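Local coordinates for protein serine-tRNA ligase (Naegleria fowleri, PDB 6BLJ) that probably attaches serine to its tRNA in the cytosol, as a class II aminoacyl-tRNA synthetase, by way of a seryl-adenylate intermediate, at residues M224-Q229 / T446-L452; F235-Y241 / E355-N359; D220-M224 / M475-I481. All blocks are in the same frame, centred on the assembly; numbering follows the deposited sequence.

Overall arrangement
All three contacts use helix 220-238, at its start (interaction 3), in the N-terminal half (interaction 1) and at its C-terminal end (interaction 2). Interaction 1 is wholly buried, largely apolar with a single hydrogen bond across it, and its second partner carries two residues of the AMP pocket. Interactions 2 and 3 are partly buried and more polar: the former centres on a tyrosine hydroxyl and an asparagine, the latter on an arginine that binds a turn near the C-terminus. Interactions 1 and 3 share Met224 and touch, with centres about 12 Å apart; interaction 2 lies about 17 Å from interaction 1 and 25 Å from interaction 3, centre to centre.

Interaction 1 (M224-Q229 / T446-L452); sequences MNLALQ and TATSRTL. With AMP (adenosine monophosphate), chain D.
Residues 224-229 form regular helix, and 446-452 run from the last two residues of a strand (446-447) into a helix that starts at Thr448, with Ala447 as N-cap. The two helical segments cross at 113°, their axes 10.0 Å apart at closest approach, and the nearest CA pair is Asn225 with Thr448 at 6.2 Å. Met224 (chi1 t, chi2 t) sets CG 3.6 Å from Leu452 CD2. Asn225, chi1 t, brings OD1 to 2.6 Å from Thr448 OG1, which donates the one hydrogen bond across the interface from a p rotamer; Asn225 ND2 is weakly bonded to Glu334. This strand-to-helix junction corresponds to motif 3 of class II synthetases, packed on the long motif 1 helix, whose Leu226 meets Ile233 of the second subunit. On the far side of the junction, Ala447 CB lies 3.5 Å from AMP C1', and Arg450 NH1, also salt-bridged to Glu406, is 3.6 Å from AMP C2'. Leu228 points squarely at the partner: its CB is 4.0 Å from Thr448 CG2, while its CD1 lies 3.8 Å from Thr451 CG2 and 3.9 Å from Leu452 CD2. Gln229, chi1 m, lays CG 3.9 Å from Thr448 CG2.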
loop_
_atom_site.group_PDB
_atom_site.type_symbol
_atom_site.label_atom_id
_atom_site.label_comp_id
_atom_site.label_asym_id
_atom_site.label_seq_id
_atom_site.Cartn_x
_atom_site.Cartn_y
_atom_site.Cartn_z
ATOM N N MET A 224 -32.692 13.527 -4.197
ATOM C CA MET A 224 -32.559 12.959 -5.538
ATOM C C MET A 224 -31.614 11.757 -5.552
ATOM O O MET A 224 -31.784 10.839 -6.363
ATOM C CB MET A 224 -32.077 14.020 -6.525
ATOM C CG MET A 224 -32.181 13.556 -7.971
ATOM S SD MET A 224 -31.767 14.804 -9.206
ATOM C CE MET A 224 -33.207 15.844 -9.142
ATOM N N ASN A 225 -30.590 11.773 -4.705
ATOM C CA ASN A 225 -29.692 10.627 -4.592
ATOM C C ASN A 225 -30.475 9.388 -4.203
ATOM O O ASN A 225 -30.339 8.324 -4.826
ATOM C CB ASN A 225 -28.600 10.920 -3.551
ATOM C CG ASN A 225 -27.308 10.130 -3.791
ATOM O OD1 ASN A 225 -26.988 9.768 -4.917
ATOM N ND2 ASN A 225 -26.572 9.854 -2.721
ATOM N N LEU A 226 -31.322 9.522 -3.177
ATOM C CA LEU A 226 -32.184 8.421 -2.769
ATOM C C LEU A 226 -33.178 8.051 -3.854
ATOM O O LEU A 226 -33.459 6.867 -4.056
ATOM C CB LEU A 226 -32.946 8.767 -1.493
ATOM C CG LEU A 226 -32.351 8.351 -0.162
ATOM C CD1 LEU A 226 -33.388 8.613 0.896
ATOM C CD2 LEU A 226 -32.039 6.866 -0.224
ATOM N N ALA A 227 -33.773 9.051 -4.516
ATOM C CA ALA A 227 -34.755 8.753 -5.553
ATOM C C ALA A 227 -34.144 7.870 -6.641
ATOM O O ALA A 227 -34.781 6.916 -7.104
ATOM C CB ALA A 227 -35.314 10.057 -6.137
ATOM N N LEU A 228 -32.897 8.159 -7.041
ATOM C CA LEU A 228 -32.228 7.352 -8.058
ATOM C C LEU A 228 -32.054 5.914 -7.598
ATOM O O LEU A 228 -32.248 4.976 -8.381
ATOM C CB LEU A 228 -30.866 7.956 -8.402
ATOM C CG LEU A 228 -30.709 8.961 -9.542
ATOM C CD1 LEU A 228 -29.270 9.491 -9.544
ATOM C CD2 LEU A 228 -31.046 8.323 -10.891
ATOM N N GLN A 229 -31.643 5.725 -6.341
ATOM C CA GLN A 229 -31.475 4.383 -5.801
ATOM C C GLN A 229 -32.809 3.653 -5.752
ATOM O O GLN A 229 -32.905 2.485 -6.136
ATOM C CB GLN A 229 -30.862 4.452 -4.402
ATOM C CG GLN A 229 -29.418 4.895 -4.366
ATOM C CD GLN A 229 -29.006 5.274 -2.968
ATOM O OE1 GLN A 229 -28.503 6.372 -2.727
ATOM N NE2 GLN A 229 -29.271 4.386 -2.022
ATOM N N THR A 446 -26.708 2.243 -12.136
ATOM C CA THR A 446 -26.394 3.644 -11.887
ATOM C C THR A 446 -25.483 3.787 -10.674
ATOM O O THR A 446 -25.763 3.251 -9.596
ATOM C CB THR A 446 -27.684 4.480 -11.720
ATOM O OG1 THR A 446 -27.352 5.844 -11.445
ATOM C CG2 THR A 446 -28.579 3.959 -10.587
ATOM N N ALA A 447 -24.385 4.512 -10.870
ATOM C CA ALA A 447 -23.574 5.042 -9.786
ATOM C C ALA A 447 -24.042 6.476 -9.548
ATOM O O ALA A 447 -23.949 7.315 -10.451
ATOM C CB ALA A 447 -22.091 4.981 -10.155
ATOM N N THR A 448 -24.587 6.751 -8.359
ATOM C CA THR A 448 -25.506 7.884 -8.291
ATOM C C THR A 448 -24.802 9.239 -8.260
ATOM O O THR A 448 -25.339 10.195 -8.822
ATOM C CB THR A 448 -26.472 7.730 -7.103
ATOM O OG1 THR A 448 -25.736 7.660 -5.871
ATOM C CG2 THR A 448 -27.330 6.457 -7.273
ATOM N N SER A 449 -23.611 9.367 -7.653
ATOM C CA SER A 449 -22.982 10.695 -7.620
ATOM C C SER A 449 -22.619 11.176 -9.028
ATOM O O SER A 449 -22.865 12.340 -9.374
ATOM C CB SER A 449 -21.765 10.702 -6.680
ATOM O OG SER A 449 -20.579 10.154 -7.253
ATOM N N ARG A 450 -22.085 10.287 -9.874
ATOM C CA ARG A 450 -21.782 10.679 -11.251
ATOM C C ARG A 450 -23.055 10.838 -12.093
ATOM O O ARG A 450 -23.099 11.684 -12.998
ATOM C CB ARG A 450 -20.827 9.669 -11.898
ATOM C CG ARG A 450 -20.281 10.088 -13.281
ATOM C CD ARG A 450 -19.244 9.104 -13.815
ATOM N NE ARG A 450 -18.039 9.082 -12.979
ATOM C CZ ARG A 450 -16.925 8.436 -13.304
ATOM N NH1 ARG A 450 -16.856 7.771 -14.463
ATOM N NH2 ARG A 450 -15.869 8.489 -12.493
ATOM N N THR A 451 -24.079 10.005 -11.862
ATOM C CA THR A 451 -25.351 10.205 -12.560
ATOM C C THR A 451 -25.998 11.529 -12.150
ATOM O O THR A 451 -26.572 12.228 -12.994
ATOM C CB THR A 451 -26.293 9.010 -12.321
ATOM O OG1 THR A 451 -25.716 7.821 -12.880
ATOM C CG2 THR A 451 -27.674 9.216 -12.958
ATOM N N LEU A 452 -25.876 11.919 -10.868
ATOM C CA LEU A 452 -26.365 13.235 -10.432
ATOM C C LEU A 452 -25.634 14.374 -11.140
ATOM O O LEU A 452 -26.256 15.370 -11.519
ATOM C CB LEU A 452 -26.215 13.423 -8.914
ATOM C CG LEU A 452 -27.123 12.709 -7.900
ATOM C CD1 LEU A 452 -26.684 13.084 -6.479
ATOM C CD2 LEU A 452 -28.619 13.043 -8.124
HETATM P P AMP D . -16.106 0.404 -12.950
HETATM O O1P AMP D . -14.700 1.001 -12.878
HETATM O O2P AMP D . -16.501 -0.621 -11.962
HETATM O O3P AMP D . -16.363 -0.038 -14.384
HETATM O "O5'" AMP D . -17.089 1.635 -12.713
HETATM C "C5'" AMP D . -18.497 1.497 -12.855
HETATM C "C4'" AMP D . -19.174 2.850 -12.800
HETATM O "O4'" AMP D . -19.090 3.387 -11.455
HETATM C "C3'" AMP D . -18.551 3.922 -13.668
HETATM O "O3'" AMP D . -18.989 3.855 -15.012
HETATM C "C2'" AMP D . -18.949 5.207 -12.965
HETATM O "O2'" AMP D . -20.288 5.542 -13.287
HETATM C "C1'" AMP D . -18.895 4.782 -11.500
HETATM N N9 AMP D . -17.602 5.104 -10.847
HETATM C C8 AMP D . -16.430 4.404 -10.974
HETATM N N7 AMP D . -15.432 4.904 -10.280
HETATM C C5 AMP D . -15.986 6.007 -9.650
HETATM C C6 AMP D . -15.450 6.967 -8.768
HETATM N N6 AMP D . -14.188 6.942 -8.306
HETATM N N1 AMP D . -16.264 7.959 -8.351
HETATM C C2 AMP D . -17.537 7.967 -8.766
HETATM N N3 AMP D . -18.162 7.104 -9.572
HETATM C C4 AMP D . -17.327 6.145 -9.993
#

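Interaction 2 (F235-Y241 / E355-N359); sequences FLAKKGY and EMIGN
Segment 355-359 is an internal stretch of helix 348-366, and it faces the C-terminal end of helix 220-238 together with the turn that follows; Leu236 and Asn359 have the nearest CA atoms, 8.1 Å apart. Glu355 extends with chi1 and chi2 both t, so that OE2 accepts a 3.0 Å hydrogen bond from Tyr241 OH. The same OE2 is salt-bridged to Lys305, which gives the carboxylate a second, charged partner. Met356, chi1 m, places CG 3.7 Å from Tyr241 OH. That tyrosine is brought into position by a Schellman motif: Gly240, at phi 85° and psi 15°, is the C-prime residue, with Tyr241 N bonded to Leu236 O (2.9 Å) and Gly240 N to Ala237 O (3.0 Å). The chain leaves the helix there and turns into strand 242-245, as in the helix-strand unit of class II motif 1, and both helices pack on strands 332-342 and 436-447 of the catalytic sheet. Asn359, one turn after Glu355, is the most deeply involved residue. With chi1 m it sets ND2 3.0 Å from Tyr241 OH and gives a hydrogen bond to Gln338, while Lys239 CD comes 3.3 Å from Asn359 OD1. Asn359 O meets the edge of the Phe235 ring, 3.5 Å from CE2, and Phe235 (chi1 t) also makes an edge-to-face contact with Phe363.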
loop_
_atom_site.group_PDB
_atom_site.type_symbol
_atom_site.label_atom_id
_atom_site.label_comp_id
_atom_site.label_asym_id
_atom_site.label_seq_id
_atom_site.Cartn_x
_atom_site.Cartn_y
_atom_site.Cartn_z
ATOM N N PHE A 235 -36.899 -0.477 -10.807
ATOM C CA PHE A 235 -36.696 -0.744 -12.228
ATOM C C PHE A 235 -36.178 -2.164 -12.457
ATOM O O PHE A 235 -36.736 -2.924 -13.257
ATOM C CB PHE A 235 -35.717 0.310 -12.753
ATOM C CG PHE A 235 -35.421 0.243 -14.230
ATOM C CD1 PHE A 235 -36.237 0.881 -15.146
ATOM C CD2 PHE A 235 -34.280 -0.391 -14.688
ATOM C CE1 PHE A 235 -35.938 0.860 -16.495
ATOM C CE2 PHE A 235 -33.983 -0.422 -16.039
ATOM C CZ PHE A 235 -34.812 0.214 -16.937
ATOM N N LEU A 236 -35.123 -2.555 -11.739
ATOM C CA LEU A 236 -34.573 -3.890 -11.951
ATOM C C LEU A 236 -35.421 -4.988 -11.312
ATOM O O LEU A 236 -35.502 -6.094 -11.865
ATOM C CB LEU A 236 -33.137 -3.960 -11.421
ATOM C CG LEU A 236 -32.082 -3.296 -12.314
ATOM C CD1 LEU A 236 -30.683 -3.401 -11.686
ATOM C CD2 LEU A 236 -32.100 -3.913 -13.722
ATOM N N ALA A 237 -36.046 -4.719 -10.159
ATOM C CA ALA A 237 -36.896 -5.730 -9.531
ATOM C C ALA A 237 -38.035 -6.128 -10.455
ATOM O O ALA A 237 -38.405 -7.306 -10.530
ATOM C CB ALA A 237 -37.457 -5.225 -8.197
ATOM N N LYS A 238 -38.614 -5.152 -11.146
ATOM C CA LYS A 238 -39.670 -5.440 -12.100
ATOM C C LYS A 238 -39.169 -6.245 -13.293
ATOM O O LYS A 238 -39.970 -6.926 -13.939
ATOM C CB LYS A 238 -40.337 -4.134 -12.524
ATOM C CG LYS A 238 -41.198 -3.585 -11.389
ATOM C CD LYS A 238 -41.798 -2.211 -11.635
ATOM C CE LYS A 238 -42.606 -1.800 -10.405
ATOM N NZ LYS A 238 -43.123 -0.409 -10.448
ATOM N N LYS A 239 -37.870 -6.221 -13.584
ATOM C CA LYS A 239 -37.331 -7.067 -14.642
ATOM C C LYS A 239 -36.862 -8.415 -14.113
ATOM O O LYS A 239 -36.154 -9.140 -14.821
ATOM C CB LYS A 239 -36.180 -6.366 -15.368
ATOM C CG LYS A 239 -36.587 -5.057 -16.050
ATOM C CD LYS A 239 -35.434 -4.449 -16.832
ATOM C CE LYS A 239 -35.864 -3.187 -17.544
ATOM N NZ LYS A 239 -36.566 -3.489 -18.803
ATOM N N GLY A 240 -37.223 -8.759 -12.881
ATOM C CA GLY A 240 -36.836 -10.035 -12.314
ATOM C C GLY A 240 -35.469 -10.065 -11.671
ATOM O O GLY A 240 -34.953 -11.159 -11.406
ATOM N N TYR A 241 -34.862 -8.910 -11.401
ATOM C CA TYR A 241 -33.573 -8.871 -10.717
ATOM C C TYR A 241 -33.809 -8.790 -9.211
ATOM O O TYR A 241 -34.437 -7.848 -8.726
ATOM C CB TYR A 241 -32.724 -7.703 -11.227
ATOM C CG TYR A 241 -32.155 -7.936 -12.619
ATOM C CD1 TYR A 241 -32.996 -8.014 -13.736
ATOM C CD2 TYR A 241 -30.782 -8.050 -12.822
ATOM C CE1 TYR A 241 -32.483 -8.230 -15.020
ATOM C CE2 TYR A 241 -30.254 -8.256 -14.098
ATOM C CZ TYR A 241 -31.112 -8.344 -15.195
ATOM O OH TYR A 241 -30.595 -8.557 -16.457
ATOM N N GLU A 355 -28.923 -8.252 -23.038
ATOM C CA GLU A 355 -30.044 -7.871 -22.183
ATOM C C GLU A 355 -29.618 -6.846 -21.135
ATOM O O GLU A 355 -30.339 -5.873 -20.880
ATOM C CB GLU A 355 -30.640 -9.110 -21.498
ATOM C CG GLU A 355 -31.709 -8.773 -20.442
ATOM C CD GLU A 355 -32.270 -9.996 -19.706
ATOM O OE1 GLU A 355 -32.604 -11.005 -20.366
ATOM O OE2 GLU A 355 -32.359 -9.942 -18.452
ATOM N N MET A 356 -28.431 -7.033 -20.540
ATOM C CA MET A 356 -27.991 -6.168 -19.445
ATOM C C MET A 356 -27.617 -4.781 -19.943
ATOM O O MET A 356 -27.969 -3.779 -19.311
ATOM C CB MET A 356 -26.816 -6.818 -18.706
ATOM C CG MET A 356 -27.238 -8.107 -17.965
ATOM S SD MET A 356 -25.849 -9.136 -17.448
ATOM C CE MET A 356 -25.164 -8.131 -16.116
ATOM N N ILE A 357 -26.872 -4.689 -21.050
ATOM C CA ILE A 357 -26.597 -3.356 -21.572
ATOM C C ILE A 357 -27.905 -2.725 -22.035
ATOM O O ILE A 357 -28.104 -1.518 -21.877
ATOM C CB ILE A 357 -25.518 -3.391 -22.682
ATOM C CG1 ILE A 357 -25.015 -1.976 -23.015
ATOM C CG2 ILE A 357 -26.033 -4.084 -23.959
ATOM C CD1 ILE A 357 -24.368 -1.257 -21.834
ATOM N N GLY A 358 -28.845 -3.543 -22.537
ATOM C CA GLY A 358 -30.164 -3.029 -22.890
ATOM C C GLY A 358 -30.937 -2.487 -21.698
ATOM O O GLY A 358 -31.666 -1.502 -21.820
ATOM N N ASN A 359 -30.816 -3.141 -20.540
ATOM C CA ASN A 359 -31.431 -2.621 -19.320
ATOM C C ASN A 359 -30.880 -1.240 -18.966
ATOM O O ASN A 359 -31.635 -0.337 -18.599
ATOM C CB ASN A 359 -31.206 -3.593 -18.154
ATOM C CG ASN A 359 -32.018 -4.878 -18.289
ATOM O OD1 ASN A 359 -33.009 -4.924 -19.011
ATOM N ND2 ASN A 359 -31.602 -5.916 -17.586
#

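Interaction 3 (D220-M224 / M475-I481); sequences DLVRM and MGGTKFI
Helical residues 220-224, the first turn of helix 220-238, meet a type I' turn from Met475 to Thr478 and the start of a strand at Phe480-Ile481. Nearest CA pairs are Arg223 with Met475 (6.3 Å) and Asp220 with Ile481 (7.1 Å). Gly476 and Gly477, both at positive phi, form the turn. Arg223 (chi1 m, chi2 t, chi3 m) reaches into it: NH1 donates to Met475 O at 2.9 Å and NH2 to Thr478 OG1 at 2.7 Å. Arg223 NH2 also forms a salt bridge with Asp220 OD1 at 3.1 Å, to which NE adds a weak bond. Met475 O is a shared acceptor, taking Thr478 OG1 (3.1 Å) and Thr478 N (3.2 Å) as well. The other carboxylate oxygen, Asp220 OD2, receives a water at 2.8 Å that donates in turn to Phe480 O at 3.0 Å. Met475 CE covers one guanidinium face, 3.8 Å from Arg223 NH2. Below these polar links Met475 SD lies 3.7 Å from Met224 CB, and Ile481 CD1 4.0 Å from Met224 CE. Ile481 pairs by its backbone with Val465 in the two-stranded sheet of 464-466 and 480-482, Met224 rests on Leu452 and Ile455 of helix 448-458, and Arg223 packs on Asp234 of the second subunit.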
loop_
_atom_site.group_PDB
_atom_site.type_symbol
_atom_site.label_atom_id
_atom_site.label_comp_id
_atom_site.label_asym_id
_atom_site.label_seq_id
_atom_site.Cartn_x
_atom_site.Cartn_y
_atom_site.Cartn_z
ATOM N N ASP A 220 -32.039 19.012 -1.475
ATOM C CA ASP A 220 -32.775 18.265 -2.497
ATOM C C ASP A 220 -31.869 17.280 -3.248
ATOM O O ASP A 220 -32.338 16.231 -3.708
ATOM C CB ASP A 220 -33.444 19.239 -3.471
ATOM C CG ASP A 220 -34.589 20.031 -2.828
ATOM O OD1 ASP A 220 -35.137 19.617 -1.786
ATOM O OD2 ASP A 220 -34.944 21.086 -3.369
ATOM N N LEU A 221 -30.570 17.577 -3.356
ATOM C CA LEU A 221 -29.658 16.646 -4.020
ATOM C C LEU A 221 -29.579 15.319 -3.272
ATOM O O LEU A 221 -29.478 14.250 -3.892
ATOM C CB LEU A 221 -28.270 17.274 -4.139
ATOM C CG LEU A 221 -28.118 18.385 -5.188
ATOM C CD1 LEU A 221 -26.652 18.843 -5.234
ATOM C CD2 LEU A 221 -28.614 17.940 -6.567
ATOM N N VAL A 222 -29.613 15.365 -1.937
ATOM C CA VAL A 222 -29.710 14.134 -1.147
ATOM C C VAL A 222 -30.996 13.382 -1.493
ATOM O O VAL A 222 -30.994 12.157 -1.699
ATOM C CB VAL A 222 -29.645 14.454 0.358
ATOM C CG1 VAL A 222 -29.856 13.185 1.196
ATOM C CG2 VAL A 222 -28.320 15.138 0.724
ATOM N N ARG A 223 -32.121 14.097 -1.531
ATOM C CA ARG A 223 -33.385 13.426 -1.848
ATOM C C ARG A 223 -33.355 12.845 -3.259
ATOM O O ARG A 223 -33.898 11.764 -3.503
ATOM C CB ARG A 223 -34.574 14.376 -1.668
ATOM C CG ARG A 223 -34.762 14.848 -0.230
ATOM C CD ARG A 223 -36.136 15.466 -0.008
ATOM N NE ARG A 223 -36.376 16.604 -0.889
ATOM C CZ ARG A 223 -37.340 16.666 -1.805
ATOM N NH1 ARG A 223 -38.194 15.653 -1.964
ATOM N NH2 ARG A 223 -37.463 17.755 -2.557
ATOM N N MET A 224 -32.692 13.527 -4.197
ATOM C CA MET A 224 -32.559 12.959 -5.538
ATOM C C MET A 224 -31.614 11.757 -5.552
ATOM O O MET A 224 -31.784 10.839 -6.363
ATOM C CB MET A 224 -32.077 14.020 -6.525
ATOM C CG MET A 224 -32.181 13.556 -7.971
ATOM S SD MET A 224 -31.767 14.804 -9.206
ATOM C CE MET A 224 -33.207 15.844 -9.142
ATOM N N MET A 475 -39.492 11.720 -5.269
ATOM C CA MET A 475 -39.065 12.877 -4.495
ATOM C C MET A 475 -40.255 13.673 -3.978
ATOM O O MET A 475 -40.186 14.896 -3.873
ATOM C CB MET A 475 -38.158 13.771 -5.335
ATOM C CG MET A 475 -36.728 13.326 -5.366
ATOM S SD MET A 475 -35.793 14.438 -6.399
ATOM C CE MET A 475 -35.687 15.894 -5.361
ATOM N N GLY A 476 -41.360 12.993 -3.684
ATOM C CA GLY A 476 -42.539 13.667 -3.170
ATOM C C GLY A 476 -43.120 14.704 -4.099
ATOM O O GLY A 476 -43.759 15.655 -3.635
ATOM N N GLY A 477 -42.915 14.556 -5.405
ATOM C CA GLY A 477 -43.492 15.468 -6.369
ATOM C C GLY A 477 -42.663 16.696 -6.708
ATOM O O GLY A 477 -43.123 17.523 -7.503
ATOM N N THR A 478 -41.470 16.856 -6.125
ATOM C CA THR A 478 -40.646 18.024 -6.433
ATOM C C THR A 478 -40.330 18.071 -7.924
ATOM O O THR A 478 -39.812 17.105 -8.492
ATOM C CB THR A 478 -39.339 17.996 -5.633
ATOM O OG1 THR A 478 -39.613 17.930 -4.229
ATOM C CG2 THR A 478 -38.524 19.256 -5.914
ATOM N N LYS A 479 -40.652 19.194 -8.562
ATOM C CA LYS A 479 -40.412 19.356 -9.991
ATOM C C LYS A 479 -39.177 20.190 -10.318
ATOM O O LYS A 479 -38.663 20.092 -11.439
ATOM C CB LYS A 479 -41.629 19.991 -10.663
ATOM C CG LYS A 479 -42.834 19.073 -10.721
ATOM C CD LYS A 479 -44.013 19.769 -11.379
ATOM C CE LYS A 479 -45.287 18.958 -11.239
ATOM N NZ LYS A 479 -45.729 18.413 -12.560
ATOM N N PHE A 480 -38.702 21.011 -9.387
ATOM C CA PHE A 480 -37.682 21.997 -9.704
ATOM C C PHE A 480 -36.889 22.323 -8.448
ATOM O O PHE A 480 -37.456 22.450 -7.361
ATOM C CB PHE A 480 -38.329 23.255 -10.310
ATOM C CG PHE A 480 -37.344 24.327 -10.714
ATOM C CD1 PHE A 480 -36.552 24.180 -11.848
ATOM C CD2 PHE A 480 -37.246 25.504 -9.983
ATOM C CE1 PHE A 480 -35.645 25.169 -12.228
ATOM C CE2 PHE A 480 -36.354 26.504 -10.356
ATOM C CZ PHE A 480 -35.548 26.336 -11.480
ATOM N N ILE A 481 -35.574 22.437 -8.604
ATOM C CA ILE A 481 -34.677 22.867 -7.538
ATOM C C ILE A 481 -34.098 24.219 -7.947
ATOM O O ILE A 481 -33.367 24.312 -8.942
ATOM C CB ILE A 481 -33.549 21.854 -7.299
ATOM C CG1 ILE A 481 -34.070 20.417 -7.276
ATOM C CG2 ILE A 481 -32.820 22.170 -5.993
ATOM C CD1 ILE A 481 -32.914 19.408 -7.247
HETATM O O HOH W 1 -37.186 22.372 -4.352
#